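Local coordinates for putative uncharacterized protein (Vibrio cholerae, PDB 4G7X), which probably serves as the N1 domain of the CTXphi phage coat protein pIII, which is thought to engage the periplasmic protein TolA of its host during infection, at residues L25-P31 and C84-S90; L37-M42 and Q75-W81; G51-S55 and K66-K70. All coordinates share one frame; numbering follows the deposited sequence. Where two conformers were deposited one is given.

Interaction 1. Residues L25-P31 and C84-S90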
loop_
_atom_site.group_PDB
_atom_site.type_symbol
_atom_site.label_atom_id
_atom_site.label_comp_id
_atom_site.label_asym_id
_atom_site.label_seq_id
_atom_site.Cartn_x
_atom_site.Cartn_y
_atom_site.Cartn_z
ATOM N N LEU A 25 7.582 -5.446 0.387
ATOM C CA LEU A 25 8.079 -5.955 1.665
ATOM C C LEU A 25 9.468 -6.550 1.526
ATOM O O LEU A 25 9.778 -7.211 0.529
ATOM C CB LEU A 25 7.137 -7.023 2.219
ATOM C CG LEU A 25 5.671 -6.622 2.375
ATOM C CD1 LEU A 25 4.853 -7.829 2.807
ATOM C CD2 LEU A 25 5.488 -5.457 3.336
ATOM N N PHE A 26 10.299 -6.331 2.538
ATOM C CA PHE A 26 11.663 -6.854 2.553
ATOM C C PHE A 26 11.977 -7.410 3.926
ATOM O O PHE A 26 11.234 -7.186 4.890
ATOM C CB PHE A 26 12.674 -5.761 2.184
ATOM C CG PHE A 26 12.388 -5.098 0.870
ATOM C CD1 PHE A 26 12.847 -5.658 -0.317
ATOM C CD2 PHE A 26 11.628 -3.935 0.815
ATOM C CE1 PHE A 26 12.570 -5.059 -1.537
ATOM C CE2 PHE A 26 11.342 -3.332 -0.402
ATOM C CZ PHE A 26 11.814 -3.893 -1.578
ATOM N N GLY A 27 13.087 -8.132 4.015
ATOM C CA GLY A 27 13.547 -8.644 5.291
ATOM C C GLY A 27 13.927 -7.549 6.266
ATOM O O GLY A 27 14.301 -6.440 5.870
ATOM N N PHE A 28 13.819 -7.861 7.552
ATOM C CA PHE A 28 14.214 -6.949 8.611
ATOM C C PHE A 28 15.687 -6.580 8.454
ATOM O O PHE A 28 16.503 -7.410 8.034
ATOM C CB PHE A 28 13.972 -7.629 9.955
ATOM C CG PHE A 28 13.888 -6.686 11.120
ATOM C CD1 PHE A 28 14.815 -6.768 12.155
ATOM C CD2 PHE A 28 12.872 -5.730 11.203
ATOM C CE1 PHE A 28 14.739 -5.913 13.243
ATOM C CE2 PHE A 28 12.793 -4.870 12.288
ATOM C CZ PHE A 28 13.730 -4.962 13.311
ATOM N N GLY A 29 16.017 -5.325 8.750
ATOM C CA GLY A 29 17.404 -4.865 8.661
ATOM C C GLY A 29 17.895 -4.638 7.240
ATOM O O GLY A 29 19.091 -4.492 7.001
ATOM N N SER A 30 16.977 -4.605 6.281
ATOM C CA SER A 30 17.347 -4.273 4.911
ATOM C C SER A 30 17.757 -2.809 4.836
ATOM O O SER A 30 17.201 -1.976 5.553
ATOM C CB SER A 30 16.163 -4.476 3.964
ATOM O OG SER A 30 15.883 -5.848 3.764
ATOM N N PRO A 31 18.720 -2.488 3.955
ATOM C CA PRO A 31 18.899 -1.089 3.601
ATOM C C PRO A 31 17.634 -0.620 2.896
ATOM O O PRO A 31 16.791 -1.447 2.519
ATOM C CB PRO A 31 20.067 -1.133 2.619
ATOM C CG PRO A 31 19.920 -2.465 1.961
ATOM C CD PRO A 31 19.488 -3.379 3.070
ATOM N N CYS A 84 15.285 -10.032 -4.431
ATOM C CA CYS A 84 15.096 -9.317 -3.172
ATOM C C CYS A 84 14.929 -10.315 -2.035
ATOM O O CYS A 84 14.284 -11.354 -2.198
ATOM C CB CYS A 84 13.872 -8.396 -3.239
ATOM S SG CYS A 84 13.909 -7.181 -4.579
ATOM N N ASP A 85 15.518 -9.998 -0.886
ATOM C CA ASP A 85 15.380 -10.839 0.295
ATOM C C ASP A 85 14.199 -10.350 1.109
ATOM O O ASP A 85 14.159 -9.195 1.542
ATOM C CB ASP A 85 16.664 -10.824 1.130
ATOM C CG ASP A 85 16.694 -11.923 2.191
ATOM O OD1 ASP A 85 17.784 -12.214 2.719
ATOM O OD2 ASP A 85 15.636 -12.496 2.511
ATOM N N LEU A 86 13.239 -11.245 1.306
ATOM C CA LEU A 86 12.016 -10.937 2.028
ATOM C C LEU A 86 12.089 -11.363 3.501
ATOM O O LEU A 86 11.175 -11.091 4.275
ATOM C CB LEU A 86 10.814 -11.564 1.301
ATOM C CG LEU A 86 10.190 -10.776 0.123
ATOM C CD1 LEU A 86 11.193 -10.182 -0.860
ATOM C CD2 LEU A 86 9.179 -11.644 -0.611
ATOM N N SER A 87 13.199 -11.992 3.891
ATOM C CA SER A 87 13.384 -12.481 5.258
ATOM C C SER A 87 14.566 -11.813 5.977
ATOM O O SER A 87 14.417 -11.287 7.092
ATOM C CB SER A 87 13.546 -14.006 5.238
ATOM O OG SER A 87 13.907 -14.504 6.511
ATOM N N GLY A 88 15.730 -11.842 5.334
ATOM C CA GLY A 88 16.929 -11.163 5.820
ATOM C C GLY A 88 17.213 -9.898 5.027
ATOM O O GLY A 88 16.388 -9.466 4.221
ATOM N N ALA A 89 18.389 -9.316 5.236
ATOM C CA ALA A 89 18.713 -8.030 4.627
ATOM C C ALA A 89 18.823 -8.132 3.114
ATOM O O ALA A 89 19.617 -8.916 2.587
ATOM C CB ALA A 89 19.995 -7.473 5.214
ATOM N N SER A 90 18.010 -7.343 2.418
ATOM C CA SER A 90 17.969 -7.358 0.959
ATOM C C SER A 90 19.085 -6.519 0.342
ATOM O O SER A 90 19.583 -5.578 0.961
ATOM C CB SER A 90 16.614 -6.822 0.492
ATOM O OG SER A 90 16.425 -7.007 -0.902
HETATM O O HOH W 1 8.855 -9.408 4.504
#
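The Phe26 ring meets Cys84 with its edge: SG lies close to the ring plane, 3.9 Å from CE1. Asp85 O also sits near that edge, while Ser90 OG approaches obliquely. A chi1 of -55° sets CG beside the backbone N and carries the ring inward, where Val33 and Val36 also touch it. The other flat group is the Asp85 carboxylate. Its OD2 is met from above the plane, on a single face, by two N-H groups: the Ser87 bond closes an Asx turn, and the Gly88 bond extends it to an Asx motif, bending the chain at 85-88. Across the contact Gly27 N donates to Asp85 O at 2.9 Å. Without a side chain, Gly27 brings its CA within 3.1 Å of Gly88 O, a CA-H...O contact. Ser30 is a relay in the type II turn: OG donates to Gly27 O at 2.7 Å and accepts from Ser90 N at 2.9 Å. The disulfide from Cys84 to Cys94 ties the loop to strand 93-95. One backbone bond and one serine-mediated bond thus cross, while the Asp85 carboxylate shapes the loop from within; together they probably hold it without a regular strand pair.

Interaction 2. Residues L37-M42 and Q75-W81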
loop_
_atom_site.group_PDB
_atom_site.type_symbol
_atom_site.label_atom_id
_atom_site.label_comp_id
_atom_site.label_asym_id
_atom_site.label_seq_id
_atom_site.Cartn_x
_atom_site.Cartn_y
_atom_site.Cartn_z
ATOM N N LEU A 37 13.043 -4.430 -9.644
ATOM C CA LEU A 37 12.353 -4.934 -10.822
ATOM C C LEU A 37 11.160 -5.764 -10.359
ATOM O O LEU A 37 11.310 -6.908 -9.916
ATOM C CB LEU A 37 13.306 -5.733 -11.709
ATOM C CG LEU A 37 12.789 -6.121 -13.096
ATOM C CD1 LEU A 37 12.452 -4.887 -13.926
ATOM C CD2 LEU A 37 13.844 -6.967 -13.786
ATOM N N PHE A 38 9.983 -5.150 -10.431
ATOM C CA PHE A 38 8.762 -5.732 -9.895
ATOM C C PHE A 38 7.806 -6.024 -11.029
ATOM O O PHE A 38 7.332 -5.103 -11.704
ATOM C CB PHE A 38 8.108 -4.778 -8.884
ATOM C CG PHE A 38 6.776 -5.259 -8.371
ATOM C CD1 PHE A 38 5.587 -4.807 -8.945
ATOM C CD2 PHE A 38 6.710 -6.175 -7.328
ATOM C CE1 PHE A 38 4.359 -5.258 -8.479
ATOM C CE2 PHE A 38 5.484 -6.623 -6.856
ATOM C CZ PHE A 38 4.309 -6.165 -7.432
ATOM N N ASP A 39 7.523 -7.310 -11.226
ATOM C CA ASP A 39 6.609 -7.757 -12.275
ATOM C C ASP A 39 6.997 -7.157 -13.642
ATOM O O ASP A 39 6.143 -6.754 -14.439
ATOM C CB ASP A 39 5.166 -7.408 -11.881
ATOM C CG ASP A 39 4.138 -8.329 -12.508
ATOM O OD1 ASP A 39 4.463 -9.490 -12.842
ATOM O OD2 ASP A 39 2.985 -7.879 -12.656
ATOM N N GLY A 40 8.305 -7.100 -13.892
ATOM C CA GLY A 40 8.851 -6.598 -15.154
ATOM C C GLY A 40 9.032 -5.092 -15.236
ATOM O O GLY A 40 9.598 -4.597 -16.201
ATOM N N CYS A 41 8.559 -4.371 -14.220
ATOM C CA CYS A 41 8.600 -2.916 -14.187
ATOM C C CYS A 41 9.645 -2.433 -13.195
ATOM O O CYS A 41 9.661 -2.871 -12.044
ATOM C CB CYS A 41 7.232 -2.369 -13.783
ATOM S SG CYS A 41 7.076 -0.573 -13.917
ATOM N N MET A 42 10.516 -1.531 -13.636
ATOM C CA MET A 42 11.528 -0.982 -12.742
ATOM C C MET A 42 10.943 0.129 -11.880
ATOM O O MET A 42 10.485 1.153 -12.392
ATOM C CB MET A 42 12.735 -0.471 -13.518
ATOM C CG MET A 42 13.910 -0.112 -12.619
ATOM S SD MET A 42 14.703 -1.535 -11.850
ATOM C CE MET A 42 15.635 -2.175 -13.240
ATOM N N GLN A 75 12.478 2.066 -18.838
ATOM C CA GLN A 75 11.965 0.707 -18.724
ATOM C C GLN A 75 12.581 -0.193 -19.789
ATOM O O GLN A 75 13.089 0.296 -20.807
ATOM C CB GLN A 75 10.433 0.711 -18.818
ATOM C CG GLN A 75 9.751 1.512 -17.712
ATOM C CD GLN A 75 10.009 0.945 -16.323
ATOM O OE1 GLN A 75 10.246 -0.254 -16.160
ATOM N NE2 GLN A 75 9.954 1.804 -15.312
ATOM N N GLY A 76 12.556 -1.502 -19.542
ATOM C CA GLY A 76 13.014 -2.483 -20.524
ATOM C C GLY A 76 14.441 -2.959 -20.359
ATOM O O GLY A 76 14.927 -3.732 -21.179
ATOM N N VAL A 77 15.109 -2.500 -19.304
ATOM C CA VAL A 77 16.460 -2.959 -18.971
ATOM C C VAL A 77 16.361 -4.271 -18.195
ATOM O O VAL A 77 15.549 -4.396 -17.273
ATOM C CB VAL A 77 17.241 -1.899 -18.154
ATOM C CG1 VAL A 77 18.594 -2.441 -17.708
ATOM C CG2 VAL A 77 17.421 -0.620 -18.966
ATOM N N SER A 78 17.170 -5.250 -18.588
ATOM C CA SER A 78 17.217 -6.531 -17.892
ATOM C C SER A 78 18.514 -6.663 -17.097
ATOM O O SER A 78 19.530 -7.102 -17.634
ATOM C CB SER A 78 17.064 -7.694 -18.876
ATOM O OG SER A 78 16.926 -8.913 -18.165
ATOM N N PRO A 79 18.485 -6.280 -15.807
ATOM C CA PRO A 79 19.716 -6.289 -15.024
ATOM C C PRO A 79 20.041 -7.660 -14.442
ATOM O O PRO A 79 19.138 -8.439 -14.135
ATOM C CB PRO A 79 19.404 -5.308 -13.899
ATOM C CG PRO A 79 17.940 -5.450 -13.683
ATOM C CD PRO A 79 17.339 -5.779 -15.025
ATOM N N ASN A 80 21.332 -7.941 -14.288
ATOM C CA ASN A 80 21.775 -9.131 -13.578
ATOM C C ASN A 80 21.837 -8.823 -12.090
ATOM O O ASN A 80 22.900 -8.515 -11.544
ATOM C CB ASN A 80 23.134 -9.614 -14.101
ATOM C CG ASN A 80 23.539 -10.957 -13.526
ATOM O OD1 ASN A 80 22.764 -11.619 -12.838
ATOM N ND2 ASN A 80 24.769 -11.366 -13.811
ATOM N N TRP A 81 20.672 -8.883 -11.454
ATOM C CA TRP A 81 20.528 -8.579 -10.035
ATOM C C TRP A 81 20.069 -9.780 -9.264
ATOM O O TRP A 81 19.420 -10.665 -9.825
ATOM C CB TRP A 81 19.501 -7.472 -9.832
ATOM C CG TRP A 81 19.903 -6.092 -10.276
ATOM C CD1 TRP A 81 21.157 -5.642 -10.686
ATOM C CD2 TRP A 81 19.041 -4.911 -10.323
ATOM N NE1 TRP A 81 21.120 -4.305 -10.993
ATOM C CE2 TRP A 81 19.879 -3.804 -10.789
ATOM C CE3 TRP A 81 17.703 -4.671 -10.033
ATOM C CZ2 TRP A 81 19.372 -2.522 -10.962
ATOM C CZ3 TRP A 81 17.208 -3.377 -10.200
ATOM C CH2 TRP A 81 18.024 -2.329 -10.656
HETATM O O HOH W 2 11.214 -2.579 -17.106
#
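Gln75 clasps the backbone of Met42 through its side-chain amide, at the start of the second strand of the beta hairpin formed by strands 35-38 and 41-48. The two strands are joined by a type I' turn from Phe38 to Cys41. The tight part begins with this clasp. OE1 accepts from Met42 N at 2.8 Å and NE2 donates to Met42 O at 3.0 Å. Each donor lies in the carbonyl plane on a lone pair, so the amide grips both backbone polar groups of Met42, which is also backbone-bonded to Arg72, and the two bonds fix the rotation of the amide. NE2 also bonds to Arg72 O, and the Cys41-Cys14 disulfide lies nearby. On the apolar side Leu37 CD2 rests against Pro79 CD at 3.9 Å, and the proline itself lays CB over one face of the Trp81 indole. Its rigid apolar ring suits a place between Leu37 and the indole.

The looser side is the turn. There Gly40 and Gly76, both exposed, meet through a water that donates to Gly40 O and Gln75 OE1 and accepts from Gly76 N. Inside, the flexible Met42 chain, bent at chi2 (70°) and chi3 (76°), curls back in a Met-aromatic contact: SD stands oblique to the six-membered ring of Trp81, 3.5 Å from CZ3, and CE is equally near CH2.

Interaction 3. Residues G51-S55 and K66-K70; sequences GFVWS and KGLYK
The backbones of 53-55 and 66-69 run antiparallel, 163° apart, with Ser55 and Lys66 as a hydrogen-bonded pair and Trp54 and Gly67 as a non-hydrogen-bonded pair whose CA atoms are 4.2 Å apart. Lys66 N donates to Ser55 O at 2.8 Å, Ser55 N to Lys66 O, and Leu68 N to Val53 O. Glycine fits at 67 because the Trp54 indole and Tyr69 ring crowd the place of a side chain; with CG anti to the backbone N (chi1 171°), the indole reaches across the partner strand. Lys66 O lies obliquely by it, 3.6 Å from CE3 of Trp54, and the edge at CZ3 meets Tyr69 OH at 3.4 Å. That hydroxyl is hydrogen-bonded to Val33 O, so it stays satisfied against the indole. These strands form the beta hairpin of 51-59 and 64-71, and the Cys56-Cys65 disulfide cross-links them just beyond the Ser55-Lys66 pair. Val53, centre of an inverse gamma turn, sets CG1 against Leu68 CD1 in one of two leucine conformers. Both pack on apolar side chains of the other protein chain. The extended Lys66 chain passes Ser55 OG, 3.5 Å from CE, and its NZ is hydrogen-bonded to that other chain's backbone.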
loop_
_atom_site.group_PDB
_atom_site.type_symbol
_atom_site.label_atom_id
_atom_site.label_comp_id
_atom_site.label_asym_id
_atom_site.label_seq_id
_atom_site.Cartn_x
_atom_site.Cartn_y
_atom_site.Cartn_z
ATOM N N GLY A 51 11.478 12.384 4.011
ATOM C CA GLY A 51 12.514 11.415 3.656
ATOM C C GLY A 51 11.933 10.277 2.846
ATOM O O GLY A 51 10.815 10.379 2.333
ATOM N N PHE A 52 12.689 9.192 2.723
ATOM C CA PHE A 52 12.186 8.021 2.015
ATOM C C PHE A 52 10.942 7.481 2.707
ATOM O O PHE A 52 10.861 7.468 3.934
ATOM C CB PHE A 52 13.266 6.943 1.923
ATOM C CG PHE A 52 14.419 7.331 1.048
ATOM C CD1 PHE A 52 15.668 7.600 1.599
ATOM C CD2 PHE A 52 14.247 7.453 -0.324
ATOM C CE1 PHE A 52 16.729 7.968 0.782
ATOM C CE2 PHE A 52 15.300 7.824 -1.145
ATOM C CZ PHE A 52 16.545 8.084 -0.589
ATOM N N VAL A 53 9.967 7.055 1.911
ATOM C CA VAL A 53 8.727 6.508 2.455
ATOM C C VAL A 53 8.954 5.019 2.719
ATOM O O VAL A 53 8.614 4.158 1.906
ATOM C CB VAL A 53 7.524 6.762 1.527
ATOM C CG1 VAL A 53 6.233 6.389 2.241
ATOM C CG2 VAL A 53 7.486 8.224 1.093
ATOM N N TRP A 54 9.534 4.751 3.885
ATOM C CA TRP A 54 10.131 3.468 4.238
ATOM C C TRP A 54 10.113 3.319 5.728
ATOM O O TRP A 54 10.377 4.279 6.449
ATOM C CB TRP A 54 11.580 3.438 3.754
ATOM C CG TRP A 54 12.378 2.258 4.248
ATOM C CD1 TRP A 54 13.003 2.110 5.485
ATOM C CD2 TRP A 54 12.661 1.015 3.525
ATOM N NE1 TRP A 54 13.627 0.895 5.578
ATOM C CE2 TRP A 54 13.464 0.187 4.432
ATOM C CE3 TRP A 54 12.341 0.524 2.266
ATOM C CZ2 TRP A 54 13.925 -1.065 4.064
ATOM C CZ3 TRP A 54 12.803 -0.745 1.908
ATOM C CH2 TRP A 54 13.572 -1.522 2.789
ATOM N N SER A 55 9.828 2.112 6.211
ATOM C CA SER A 55 9.986 1.814 7.634
ATOM C C SER A 55 10.222 0.331 7.869
ATOM O O SER A 55 9.853 -0.495 7.040
ATOM C CB SER A 55 8.778 2.308 8.440
ATOM O OG SER A 55 7.582 1.669 8.035
ATOM N N LYS A 66 9.220 -2.212 4.881
ATOM C CA LYS A 66 8.316 -1.873 3.790
ATOM C C LYS A 66 8.694 -0.526 3.208
ATOM O O LYS A 66 9.148 0.369 3.924
ATOM C CB LYS A 66 6.850 -1.872 4.250
ATOM C CG LYS A 66 6.537 -0.906 5.384
ATOM C CD LYS A 66 5.062 -0.943 5.764
ATOM C CE LYS A 66 4.796 -0.110 7.006
ATOM N NZ LYS A 66 3.345 -0.040 7.349
ATOM N N GLY A 67 8.494 -0.397 1.904
ATOM C CA GLY A 67 8.691 0.868 1.201
ATOM C C GLY A 67 7.601 1.097 0.175
ATOM O O GLY A 67 6.929 0.144 -0.245
ATOM N N LEU A 68 7.401 2.362 -0.202
ATOM C CA LEU A 68 6.505 2.731 -1.302
ATOM C C LEU A 68 7.317 3.000 -2.555
ATOM O O LEU A 68 8.343 3.680 -2.496
ATOM C CB LEU A 68 5.683 3.975 -0.962
ATOM C CG LEU A 68 4.443 3.805 -0.086
ATOM C CD1 LEU A 68 3.604 5.073 -0.121
ATOM C CD2 LEU A 68 3.619 2.606 -0.529
ATOM N N TYR A 69 6.840 2.473 -3.682
ATOM C CA TYR A 69 7.577 2.478 -4.953
ATOM C C TYR A 69 6.721 2.901 -6.135
ATOM O O TYR A 69 5.533 2.572 -6.201
ATOM C CB TYR A 69 8.149 1.069 -5.224
ATOM C CG TYR A 69 9.226 0.690 -4.236
ATOM C CD1 TYR A 69 10.573 0.862 -4.543
ATOM C CD2 TYR A 69 8.895 0.199 -2.972
ATOM C CE1 TYR A 69 11.564 0.554 -3.618
ATOM C CE2 TYR A 69 9.876 -0.110 -2.042
ATOM C CZ TYR A 69 11.208 0.067 -2.366
ATOM O OH TYR A 69 12.180 -0.217 -1.421
ATOM N N LYS A 70 7.336 3.626 -7.066
ATOM C CA LYS A 70 6.688 4.008 -8.319
ATOM C C LYS A 70 7.630 3.758 -9.494
ATOM O O LYS A 70 8.850 3.785 -9.318
ATOM C CB LYS A 70 6.250 5.476 -8.276
ATOM C CG LYS A 70 4.992 5.708 -7.456
ATOM C CD LYS A 70 4.638 7.184 -7.363
ATOM C CE LYS A 70 4.101 7.709 -8.680
ATOM N NZ LYS A 70 3.351 8.982 -8.483
HETATM O O HOH W 3 6.585 2.617 3.424
#

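Interaction 3 is the buried contact, a true strand pairing in the sheet, whereas interactions 1 and 2 are partly buried and fasten two portions of the long loop between strands 64-71 and 93-95 to the same sheet. Interactions 1 and 3 touch: Phe26 packs against Tyr69 OH and Trp54, and Pro31 O against Trp54, so one aromatic cluster is shared by strand 20-27 and the 51-59/64-71 hairpin. Interactions 2 and 3 lie on opposite sides of the chain's centre, about 19 Å apart between centres. Regular backbone bonding rules in interaction 3; serine hydroxyls and an aspartate carboxylate shape interaction 1; a glutamine amide and a methionine-tryptophan contact secure interaction 2.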